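Local structure of odorant binding protein, antennal (Anopheles gambiae, 3R1O) at residues E30-C35 with P44-Y49; D55-V60 with D70-I75; T64-L69 with C91-T96. The protein probably binds odorants as a secreted antennal odorant-binding protein, and holds a palmitic acid molecule in this crystal. All coordinates share one frame; numbering follows the deposited sequence.

Following the chain from its N terminus, interaction 1 comes first: 30-35, on the short helix 29-32, meets the start of helix 44-56 and closes an eight-residue connection without helix or strand. Helix 44-56 then runs to the far side of the chain's centre, where its end opens interaction 2 with helix 69-75, the centres of interactions 1 and 2 lying about 19 Å apart. Interaction 3 starts within the loop that interaction 2 closes and reaches forward to 91-96, between helices 88-91 and 99-110, so these two cross; they touch where V59 O and L68 N probably hydrogen-bond. Interactions 1 and 2 both touch the palmitic acid.

Interaction 1: E30-C35 with P44-Y49; sequences EQLRTC and PAAKCY. With PLM (palmitic acid), chain C.
L32 lies over one face of the Y49 ring, joining the short helix 29-32 to the start of helix 44-56 in the all-helical PBP/GOBP fold. From its CB the leucine runs to CG, set anti to the carbonyl carbon (chi1 -61°), and this torsion points the branch point toward the tyrosine, where both methyls reach it. CD1 makes a CH-pi contact, sitting 3.7 Å from the centroid of the Y49 ring and only 14° off its normal. CD2 lies over the same face nearer the ring's attachment, 3.5 Å from Y49 CD2, and also reaches back to A46, whose CB is 3.9 Å from L32 CD2. One branch thus covers the ring centre while the other lies between the ring and A46. The backbones come together here too, with L32 CA and A46 CA 6.0 Å apart.

Q31 continues the contact toward the partly exposed side. Its extended chain brings Q31 OE1 to 4.1 Å from A45 CB, while that same oxygen accepts a hydrogen bond from S28 N. Y49 OH is likewise held from outside, by H18 of helix 11-25, which, together with the leucine, probably helps set how the ring lies. C35, disulfide-bonded to C121, and Y49 both meet the end of the bound palmitic acid: C35 SG is 3.6 Å from the terminal carbon CG of the ligand, and Y49 CE2 is 3.9 Å from that same carbon.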
loop_
_atom_site.group_PDB
_atom_site.type_symbol
_atom_site.label_atom_id
_atom_site.label_comp_id
_atom_site.label_asym_id
_atom_site.label_seq_id
_atom_site.Cartn_x
_atom_site.Cartn_y
_atom_site.Cartn_z
ATOM N N GLU A 30 -8.343 -5.089 -12.449
ATOM C CA GLU A 30 -7.685 -6.364 -12.722
ATOM C C GLU A 30 -6.241 -6.372 -12.196
ATOM O O GLU A 30 -5.829 -7.362 -11.581
ATOM C CB GLU A 30 -7.707 -6.649 -14.233
ATOM C CG GLU A 30 -7.296 -8.064 -14.603
ATOM C CD GLU A 30 -7.178 -8.318 -16.092
ATOM O OE1 GLU A 30 -6.115 -8.810 -16.534
ATOM O OE2 GLU A 30 -8.170 -8.066 -16.813
ATOM N N GLN A 31 -5.488 -5.263 -12.421
ATOM C CA GLN A 31 -4.099 -5.104 -11.965
ATOM C C GLN A 31 -4.006 -5.201 -10.449
ATOM O O GLN A 31 -3.100 -5.852 -9.933
ATOM C CB GLN A 31 -3.512 -3.764 -12.444
ATOM C CG GLN A 31 -2.955 -3.805 -13.857
ATOM C CD GLN A 31 -2.592 -2.437 -14.389
ATOM O OE1 GLN A 31 -3.232 -1.420 -14.095
ATOM N NE2 GLN A 31 -1.582 -2.390 -15.234
ATOM N N LEU A 32 -4.952 -4.567 -9.748
ATOM C CA LEU A 32 -5.010 -4.560 -8.290
ATOM C C LEU A 32 -5.560 -5.865 -7.734
ATOM O O LEU A 32 -5.048 -6.348 -6.727
ATOM C CB LEU A 32 -5.836 -3.371 -7.784
ATOM C CG LEU A 32 -5.309 -1.982 -8.151
ATOM C CD1 LEU A 32 -6.268 -0.927 -7.692
ATOM C CD2 LEU A 32 -3.920 -1.735 -7.568
ATOM N N ARG A 33 -6.566 -6.449 -8.418
ATOM C CA ARG A 33 -7.272 -7.697 -8.094
ATOM C C ARG A 33 -6.348 -8.897 -7.844
ATOM O O ARG A 33 -6.780 -9.885 -7.241
ATOM C CB ARG A 33 -8.272 -8.013 -9.220
ATOM C CG ARG A 33 -9.536 -8.677 -8.777
ATOM C CD ARG A 33 -10.562 -7.731 -8.189
ATOM N NE ARG A 33 -11.877 -8.338 -8.393
ATOM C CZ ARG A 33 -12.966 -8.073 -7.675
ATOM N NH1 ARG A 33 -12.925 -7.177 -6.698
ATOM N NH2 ARG A 33 -14.108 -8.694 -7.938
ATOM N N THR A 34 -5.076 -8.799 -8.285
ATOM C CA THR A 34 -4.057 -9.830 -8.107
ATOM C C THR A 34 -3.773 -10.090 -6.617
ATOM O O THR A 34 -3.306 -11.173 -6.278
ATOM C CB THR A 34 -2.769 -9.479 -8.887
ATOM O OG1 THR A 34 -2.163 -8.310 -8.331
ATOM C CG2 THR A 34 -3.009 -9.285 -10.378
ATOM N N CYS A 35 -4.072 -9.108 -5.738
ATOM C CA CYS A 35 -3.875 -9.201 -4.287
ATOM C C CYS A 35 -4.739 -10.277 -3.604
ATOM O O CYS A 35 -4.422 -10.695 -2.489
ATOM C CB CYS A 35 -4.042 -7.833 -3.621
ATOM S SG CYS A 35 -5.702 -7.111 -3.784
ATOM N N PRO A 44 3.388 -1.262 -12.846
ATOM C CA PRO A 44 3.827 0.085 -12.419
ATOM C C PRO A 44 2.731 1.001 -11.869
ATOM O O PRO A 44 2.975 1.705 -10.886
ATOM C CB PRO A 44 4.486 0.655 -13.679
ATOM C CG PRO A 44 4.980 -0.553 -14.403
ATOM C CD PRO A 44 3.921 -1.589 -14.186
ATOM N N ALA A 45 1.523 0.967 -12.473
ATOM C CA ALA A 45 0.370 1.753 -12.030
ATOM C C ALA A 45 -0.129 1.255 -10.666
ATOM O O ALA A 45 -0.529 2.065 -9.830
ATOM C CB ALA A 45 -0.748 1.669 -13.065
ATOM N N ALA A 46 -0.055 -0.071 -10.433
ATOM C CA ALA A 46 -0.451 -0.710 -9.174
ATOM C C ALA A 46 0.533 -0.357 -8.051
ATOM O O ALA A 46 0.108 -0.175 -6.910
ATOM C CB ALA A 46 -0.536 -2.219 -9.353
ATOM N N LYS A 47 1.839 -0.240 -8.374
ATOM C CA LYS A 47 2.868 0.153 -7.400
ATOM C C LYS A 47 2.604 1.600 -6.963
ATOM O O LYS A 47 2.710 1.911 -5.776
ATOM C CB LYS A 47 4.277 0.018 -7.997
ATOM C CG LYS A 47 4.725 -1.418 -8.213
ATOM C CD LYS A 47 6.173 -1.450 -8.647
ATOM C CE LYS A 47 6.654 -2.852 -8.902
ATOM N NZ LYS A 47 8.068 -2.853 -9.340
ATOM N N CYS A 48 2.193 2.461 -7.913
ATOM C CA CYS A 48 1.854 3.860 -7.665
ATOM C C CYS A 48 0.571 4.018 -6.865
ATOM O O CYS A 48 0.436 5.000 -6.137
ATOM C CB CYS A 48 1.819 4.655 -8.965
ATOM S SG CYS A 48 3.439 4.847 -9.754
ATOM N N TYR A 49 -0.358 3.034 -6.984
ATOM C CA TYR A 49 -1.618 2.960 -6.231
ATOM C C TYR A 49 -1.285 2.824 -4.755
ATOM O O TYR A 49 -1.936 3.461 -3.930
ATOM C CB TYR A 49 -2.474 1.765 -6.706
ATOM C CG TYR A 49 -3.618 1.388 -5.785
ATOM C CD1 TYR A 49 -4.873 1.989 -5.933
ATOM C CD2 TYR A 49 -3.482 0.399 -4.823
ATOM C CE1 TYR A 49 -5.942 1.627 -5.114
ATOM C CE2 TYR A 49 -4.543 0.028 -4.000
ATOM C CZ TYR A 49 -5.774 0.647 -4.150
ATOM O OH TYR A 49 -6.816 0.288 -3.333
HETATM C C1 PLM C . -8.172 4.024 6.987
HETATM O O1 PLM C . -9.354 4.319 6.985
HETATM O O2 PLM C . -7.615 4.018 8.044
HETATM C C2 PLM C . -7.426 3.658 5.727
HETATM C C3 PLM C . -6.277 2.664 5.936
HETATM C C4 PLM C . -6.441 1.457 5.022
HETATM C C5 PLM C . -5.373 1.462 3.937
HETATM C C6 PLM C . -4.339 0.380 4.194
HETATM C C7 PLM C . -3.256 0.352 3.120
HETATM C C8 PLM C . -2.651 -1.049 3.046
HETATM C C9 PLM C . -1.187 -1.064 2.623
HETATM C CA PLM C . -0.592 -2.383 2.092
HETATM C CB PLM C . -1.488 -3.490 1.539
HETATM C CC PLM C . -2.557 -3.086 0.516
HETATM C CD PLM C . -2.051 -3.176 -0.921
HETATM C CE PLM C . -2.656 -4.357 -1.687
HETATM C CF PLM C . -4.065 -4.083 -2.213
HETATM C CG PLM C . -4.114 -3.873 -3.710
#

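Interaction 2: D55-V60 with D70-I75; sequences DKIDVV and DRLLYI. With PLM (palmitic acid), chain C.
I57 and L72 meet methyl to methyl at the tight end of this contact, with I57 CD1 3.5 Å from L72 CD1. The pair joins the turn that ends helix 44-56 to helix 69-75. The turn is a Schellman motif: D58 leaves the helix with a positive phi of 65°, and beyond it V59 reaches the second helix with its CG1 methyl. V59 CG1 packs against the helix backbone and the base of the L72 side chain, 3.8 Å from L72 N and 4.2 Å from L72 CB. F54 backs both V59 and L72. On the ligand side, I57 CG2 lies 3.8 Å from C2 of the palmitic acid, near its carboxyl end, so the isoleucine touches helix 69-75 with one branch and the fatty acid with the other.

The polar side is looser. R71 bends at chi2 and chi3 and brings one face of its guanidinium over the carbonyl oxygen of D58; R71 NH1 is 2.9 Å from D58 O, but the angle is too poor for a hydrogen bond. The D58 carboxylate stands nearly upright to the guanidinium, with 82° between the planes, and its OD2 makes only a long salt bridge of 3.8 Å to R71 NH1. Water 1 links the two segments, donating to I57 O and accepting from R71 NH1. The segments therefore appear to be joined mainly by apolar packing, with the long charged pair and, separately, the water bridge from R71 to I57 O adding weaker polar links on the more exposed side.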
loop_
_atom_site.group_PDB
_atom_site.type_symbol
_atom_site.label_atom_id
_atom_site.label_comp_id
_atom_site.label_asym_id
_atom_site.label_seq_id
_atom_site.Cartn_x
_atom_site.Cartn_y
_atom_site.Cartn_z
ATOM N N ASP A 55 0.353 8.073 0.916
ATOM C CA ASP A 55 0.287 9.528 0.837
ATOM C C ASP A 55 -1.051 10.055 1.377
ATOM O O ASP A 55 -1.045 11.010 2.153
ATOM C CB ASP A 55 0.545 10.003 -0.607
ATOM C CG ASP A 55 0.245 11.474 -0.863
ATOM O OD1 ASP A 55 -0.650 11.762 -1.692
ATOM O OD2 ASP A 55 0.914 12.333 -0.238
ATOM N N LYS A 56 -2.187 9.419 0.989
ATOM C CA LYS A 56 -3.524 9.837 1.444
ATOM C C LYS A 56 -3.721 9.653 2.944
ATOM O O LYS A 56 -4.353 10.497 3.580
ATOM C CB LYS A 56 -4.651 9.150 0.652
ATOM C CG LYS A 56 -4.672 9.449 -0.846
ATOM C CD LYS A 56 -4.963 10.904 -1.193
ATOM C CE LYS A 56 -4.476 11.205 -2.583
ATOM N NZ LYS A 56 -4.756 12.610 -2.977
ATOM N N ILE A 57 -3.167 8.574 3.516
ATOM C CA ILE A 57 -3.270 8.327 4.958
ATOM C C ILE A 57 -2.193 9.042 5.771
ATOM O O ILE A 57 -2.214 8.962 6.995
ATOM C CB ILE A 57 -3.484 6.847 5.362
ATOM C CG1 ILE A 57 -2.299 5.950 4.985
ATOM C CG2 ILE A 57 -4.822 6.325 4.857
ATOM C CD1 ILE A 57 -2.257 4.684 5.714
ATOM N N ASP A 58 -1.276 9.763 5.081
ATOM C CA ASP A 58 -0.198 10.568 5.662
ATOM C C ASP A 58 0.849 9.742 6.426
ATOM O O ASP A 58 1.306 10.139 7.503
ATOM C CB ASP A 58 -0.780 11.739 6.503
ATOM C CG ASP A 58 0.088 12.980 6.575
ATOM O OD1 ASP A 58 0.777 13.283 5.579
ATOM O OD2 ASP A 58 0.016 13.690 7.598
ATOM N N VAL A 59 1.244 8.603 5.842
ATOM C CA VAL A 59 2.239 7.707 6.428
ATOM C C VAL A 59 3.602 7.790 5.686
ATOM O O VAL A 59 4.493 6.970 5.911
ATOM C CB VAL A 59 1.718 6.257 6.653
ATOM C CG1 VAL A 59 0.513 6.197 7.583
ATOM C CG2 VAL A 59 1.483 5.517 5.367
ATOM N N VAL A 60 3.762 8.800 4.823
ATOM C CA VAL A 60 5.014 9.022 4.108
ATOM C C VAL A 60 5.793 10.092 4.884
ATOM O O VAL A 60 5.278 11.191 5.145
ATOM C CB VAL A 60 4.831 9.383 2.591
ATOM C CG1 VAL A 60 6.178 9.521 1.883
ATOM C CG2 VAL A 60 3.961 8.360 1.869
ATOM N N ASP A 70 4.805 1.973 11.504
ATOM C CA ASP A 70 4.208 1.943 12.843
ATOM C C ASP A 70 2.975 2.818 12.866
ATOM O O ASP A 70 1.970 2.424 13.452
ATOM C CB ASP A 70 5.202 2.390 13.928
ATOM C CG ASP A 70 6.371 1.459 14.094
ATOM O OD1 ASP A 70 6.163 0.335 14.597
ATOM O OD2 ASP A 70 7.494 1.853 13.724
ATOM N N ARG A 71 3.036 3.974 12.173
ATOM C CA ARG A 71 1.924 4.907 12.056
ATOM C C ARG A 71 0.784 4.304 11.254
ATOM O O ARG A 71 -0.377 4.562 11.571
ATOM C CB ARG A 71 2.375 6.243 11.460
ATOM C CG ARG A 71 1.812 7.413 12.220
ATOM C CD ARG A 71 1.390 8.509 11.269
ATOM N NE ARG A 71 2.499 9.405 10.960
ATOM C CZ ARG A 71 2.363 10.630 10.467
ATOM N NH1 ARG A 71 1.158 11.123 10.215
ATOM N NH2 ARG A 71 3.432 11.365 10.207
ATOM N N LEU A 72 1.113 3.479 10.239
ATOM C CA LEU A 72 0.129 2.775 9.416
ATOM C C LEU A 72 -0.636 1.790 10.307
ATOM O O LEU A 72 -1.868 1.767 10.283
ATOM C CB LEU A 72 0.828 2.061 8.231
ATOM C CG LEU A 72 0.051 0.955 7.474
ATOM C CD1 LEU A 72 -1.140 1.485 6.731
ATOM C CD2 LEU A 72 0.942 0.227 6.509
ATOM N N LEU A 73 0.108 1.029 11.141
ATOM C CA LEU A 73 -0.437 0.035 12.063
ATOM C C LEU A 73 -1.347 0.608 13.151
ATOM O O LEU A 73 -2.136 -0.147 13.721
ATOM C CB LEU A 73 0.675 -0.845 12.662
ATOM C CG LEU A 73 1.419 -1.749 11.678
ATOM C CD1 LEU A 73 2.769 -2.144 12.218
ATOM C CD2 LEU A 73 0.597 -2.974 11.307
ATOM N N TYR A 74 -1.257 1.934 13.434
ATOM C CA TYR A 74 -2.149 2.595 14.393
ATOM C C TYR A 74 -3.521 2.609 13.706
ATOM O O TYR A 74 -4.526 2.281 14.349
ATOM C CB TYR A 74 -1.743 4.061 14.655
ATOM C CG TYR A 74 -0.365 4.316 15.220
ATOM C CD1 TYR A 74 0.308 3.333 15.948
ATOM C CD2 TYR A 74 0.231 5.570 15.118
ATOM C CE1 TYR A 74 1.577 3.566 16.474
ATOM C CE2 TYR A 74 1.493 5.818 15.644
ATOM C CZ TYR A 74 2.161 4.813 16.324
ATOM O OH TYR A 74 3.401 5.068 16.847
ATOM N N ILE A 75 -3.525 2.928 12.398
ATOM C CA ILE A 75 -4.682 3.045 11.548
ATOM C C ILE A 75 -5.279 1.725 11.105
ATOM O O ILE A 75 -6.484 1.668 10.914
ATOM C CB ILE A 75 -4.422 4.076 10.405
ATOM C CG1 ILE A 75 -3.765 5.366 10.980
ATOM C CG2 ILE A 75 -5.703 4.406 9.648
ATOM C CD1 ILE A 75 -3.067 6.261 9.976
HETATM C C1 PLM C . -8.172 4.024 6.987
HETATM O O1 PLM C . -9.354 4.319 6.985
HETATM O O2 PLM C . -7.615 4.018 8.044
HETATM C C2 PLM C . -7.426 3.658 5.727
HETATM C C3 PLM C . -6.277 2.664 5.936
HETATM C C4 PLM C . -6.441 1.457 5.022
HETATM C C5 PLM C . -5.373 1.462 3.937
HETATM C C6 PLM C . -4.339 0.380 4.194
HETATM C C7 PLM C . -3.256 0.352 3.120
HETATM C C8 PLM C . -2.651 -1.049 3.046
HETATM C C9 PLM C . -1.187 -1.064 2.623
HETATM C CA PLM C . -0.592 -2.383 2.092
HETATM C CB PLM C . -1.488 -3.490 1.539
HETATM C CC PLM C . -2.557 -3.086 0.516
HETATM C CD PLM C . -2.051 -3.176 -0.921
HETATM C CE PLM C . -2.656 -4.357 -1.687
HETATM C CF PLM C . -4.065 -4.083 -2.213
HETATM C CG PLM C . -4.114 -3.873 -3.710
HETATM O O HOH W 1 -1.500 9.367 9.698
#

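Interaction 3: T64-L69 with C91-T96; sequences TGRILL and CSHIVT
R66 lies flat against the H93 ring where two irregular loops meet in the PBP/GOBP fold, one leading into helix 69-75 and the other linking helices 88-91 and 99-110. In this stack the centres of the R66 guanidinium and the H93 ring are 3.8 Å apart and the planes 19° from parallel, and the two side chains run side by side in the same direction. The arginine bends at chi2 and chi3, which turns its guanidinium back along one face of the imidazole.

Hydrogen bonds come next. S92 O sits at the edge of that guanidinium, tilted 23° out of its plane. R66 NE donates to S92 O at 2.7 Å, moderately bent at 143°, and R66 NH2 adds a weak bond to the same oxygen. R66 NH1 also has a long, weak ion pair with D61.

Waters supply further bridges. Water 2 donates to S92 OG, which also bonds to T88 O, and accepts weakly from R66 NH2. Water 3 lies between the backbones, accepting from I67 N and donating to C91 O and I94 O.

Van der Waals contacts lie at either end of the segments. V95 CG1 rests 3.6 Å from T64 O. At the buried end, next to the C91-C109 disulfide, L69 CD1 meets C91 CB at 3.5 Å, while L69 CB is 4.0 Å from S92 CB.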
loop_
_atom_site.group_PDB
_atom_site.type_symbol
_atom_site.label_atom_id
_atom_site.label_comp_id
_atom_site.label_asym_id
_atom_site.label_seq_id
_atom_site.Cartn_x
_atom_site.Cartn_y
_atom_site.Cartn_z
ATOM N N THR A 64 12.517 12.220 4.747
ATOM C CA THR A 64 13.218 11.241 3.894
ATOM C C THR A 64 12.405 10.531 2.840
ATOM O O THR A 64 12.987 10.116 1.828
ATOM C CB THR A 64 13.698 10.113 4.804
ATOM O OG1 THR A 64 12.541 9.741 5.530
ATOM C CG2 THR A 64 14.803 10.547 5.755
ATOM N N GLY A 65 11.100 10.379 3.076
ATOM C CA GLY A 65 10.252 9.619 2.180
ATOM C C GLY A 65 10.099 8.170 2.601
ATOM O O GLY A 65 9.484 7.372 1.866
ATOM N N ARG A 66 10.649 7.807 3.787
ATOM C CA ARG A 66 10.462 6.466 4.360
ATOM C C ARG A 66 8.977 6.251 4.688
ATOM O O ARG A 66 8.236 7.211 4.897
ATOM C CB ARG A 66 11.159 6.220 5.693
ATOM C CG ARG A 66 12.352 7.030 6.173
ATOM C CD ARG A 66 12.238 7.320 7.665
ATOM N NE ARG A 66 11.869 6.126 8.434
ATOM C CZ ARG A 66 11.335 6.125 9.643
ATOM N NH1 ARG A 66 11.061 7.272 10.238
ATOM N NH2 ARG A 66 11.047 5.008 10.274
ATOM N N ILE A 67 8.532 4.994 4.665
ATOM C CA ILE A 67 7.137 4.706 4.973
ATOM C C ILE A 67 7.024 4.459 6.450
ATOM O O ILE A 67 7.629 3.528 6.971
ATOM C CB ILE A 67 6.517 3.526 4.153
ATOM C CG1 ILE A 67 6.721 3.690 2.611
ATOM C CG2 ILE A 67 5.051 3.230 4.565
ATOM C CD1 ILE A 67 6.340 5.114 1.991
ATOM N N LEU A 68 6.235 5.281 7.129
ATOM C CA LEU A 68 6.064 5.190 8.569
ATOM C C LEU A 68 5.117 4.044 8.943
ATOM O O LEU A 68 3.965 4.274 9.307
ATOM C CB LEU A 68 5.605 6.547 9.118
ATOM C CG LEU A 68 6.431 7.779 8.669
ATOM C CD1 LEU A 68 5.684 9.053 8.925
ATOM C CD2 LEU A 68 7.785 7.819 9.340
ATOM N N LEU A 69 5.620 2.797 8.832
ATOM C CA LEU A 69 4.887 1.552 9.086
ATOM C C LEU A 69 4.183 1.451 10.426
ATOM O O LEU A 69 3.090 0.877 10.482
ATOM C CB LEU A 69 5.777 0.314 8.870
ATOM C CG LEU A 69 6.121 -0.073 7.440
ATOM C CD1 LEU A 69 6.937 -1.318 7.432
ATOM C CD2 LEU A 69 4.883 -0.295 6.606
ATOM N N CYS A 91 11.987 -2.265 7.355
ATOM C CA CYS A 91 10.993 -2.053 6.302
ATOM C C CYS A 91 10.510 -0.602 6.227
ATOM O O CYS A 91 10.127 -0.149 5.148
ATOM C CB CYS A 91 9.829 -3.030 6.425
ATOM S SG CYS A 91 10.303 -4.780 6.384
ATOM N N SER A 92 10.562 0.130 7.353
ATOM C CA SER A 92 10.162 1.540 7.406
ATOM C C SER A 92 11.331 2.498 7.146
ATOM O O SER A 92 11.190 3.706 7.346
ATOM C CB SER A 92 9.462 1.862 8.723
ATOM O OG SER A 92 10.305 1.606 9.831
ATOM N N HIS A 93 12.474 1.966 6.680
ATOM C CA HIS A 93 13.652 2.763 6.353
ATOM C C HIS A 93 14.102 2.537 4.907
ATOM O O HIS A 93 15.232 2.854 4.539
ATOM C CB HIS A 93 14.768 2.524 7.371
ATOM C CG HIS A 93 14.608 3.339 8.618
ATOM N ND1 HIS A 93 15.065 4.641 8.686
ATOM C CD2 HIS A 93 14.022 3.020 9.795
ATOM C CE1 HIS A 93 14.739 5.071 9.893
ATOM N NE2 HIS A 93 14.118 4.129 10.600
ATOM N N ILE A 94 13.189 2.007 4.085
ATOM C CA ILE A 94 13.397 1.748 2.662
ATOM C C ILE A 94 13.109 3.050 1.899
ATOM O O ILE A 94 12.010 3.602 2.024
ATOM C CB ILE A 94 12.473 0.587 2.184
ATOM C CG1 ILE A 94 12.868 -0.748 2.851
ATOM C CG2 ILE A 94 12.449 0.473 0.641
ATOM C CD1 ILE A 94 11.877 -1.873 2.677
ATOM N N VAL A 95 14.106 3.542 1.133
ATOM C CA VAL A 95 13.998 4.736 0.286
ATOM C C VAL A 95 14.668 4.416 -1.041
ATOM O O VAL A 95 15.804 3.948 -1.067
ATOM C CB VAL A 95 14.509 6.085 0.897
ATOM C CG1 VAL A 95 14.178 7.265 -0.023
ATOM C CG2 VAL A 95 13.928 6.343 2.285
ATOM N N THR A 96 13.933 4.621 -2.137
ATOM C CA THR A 96 14.392 4.388 -3.510
ATOM C C THR A 96 14.243 5.709 -4.309
ATOM O O THR A 96 13.564 6.628 -3.819
ATOM C CB THR A 96 13.596 3.229 -4.168
ATOM O OG1 THR A 96 12.297 3.679 -4.551
ATOM C CG2 THR A 96 13.512 1.975 -3.297
HETATM O O HOH W 2 9.420 3.626 11.744
HETATM O O HOH W 3 10.358 2.884 4.083
#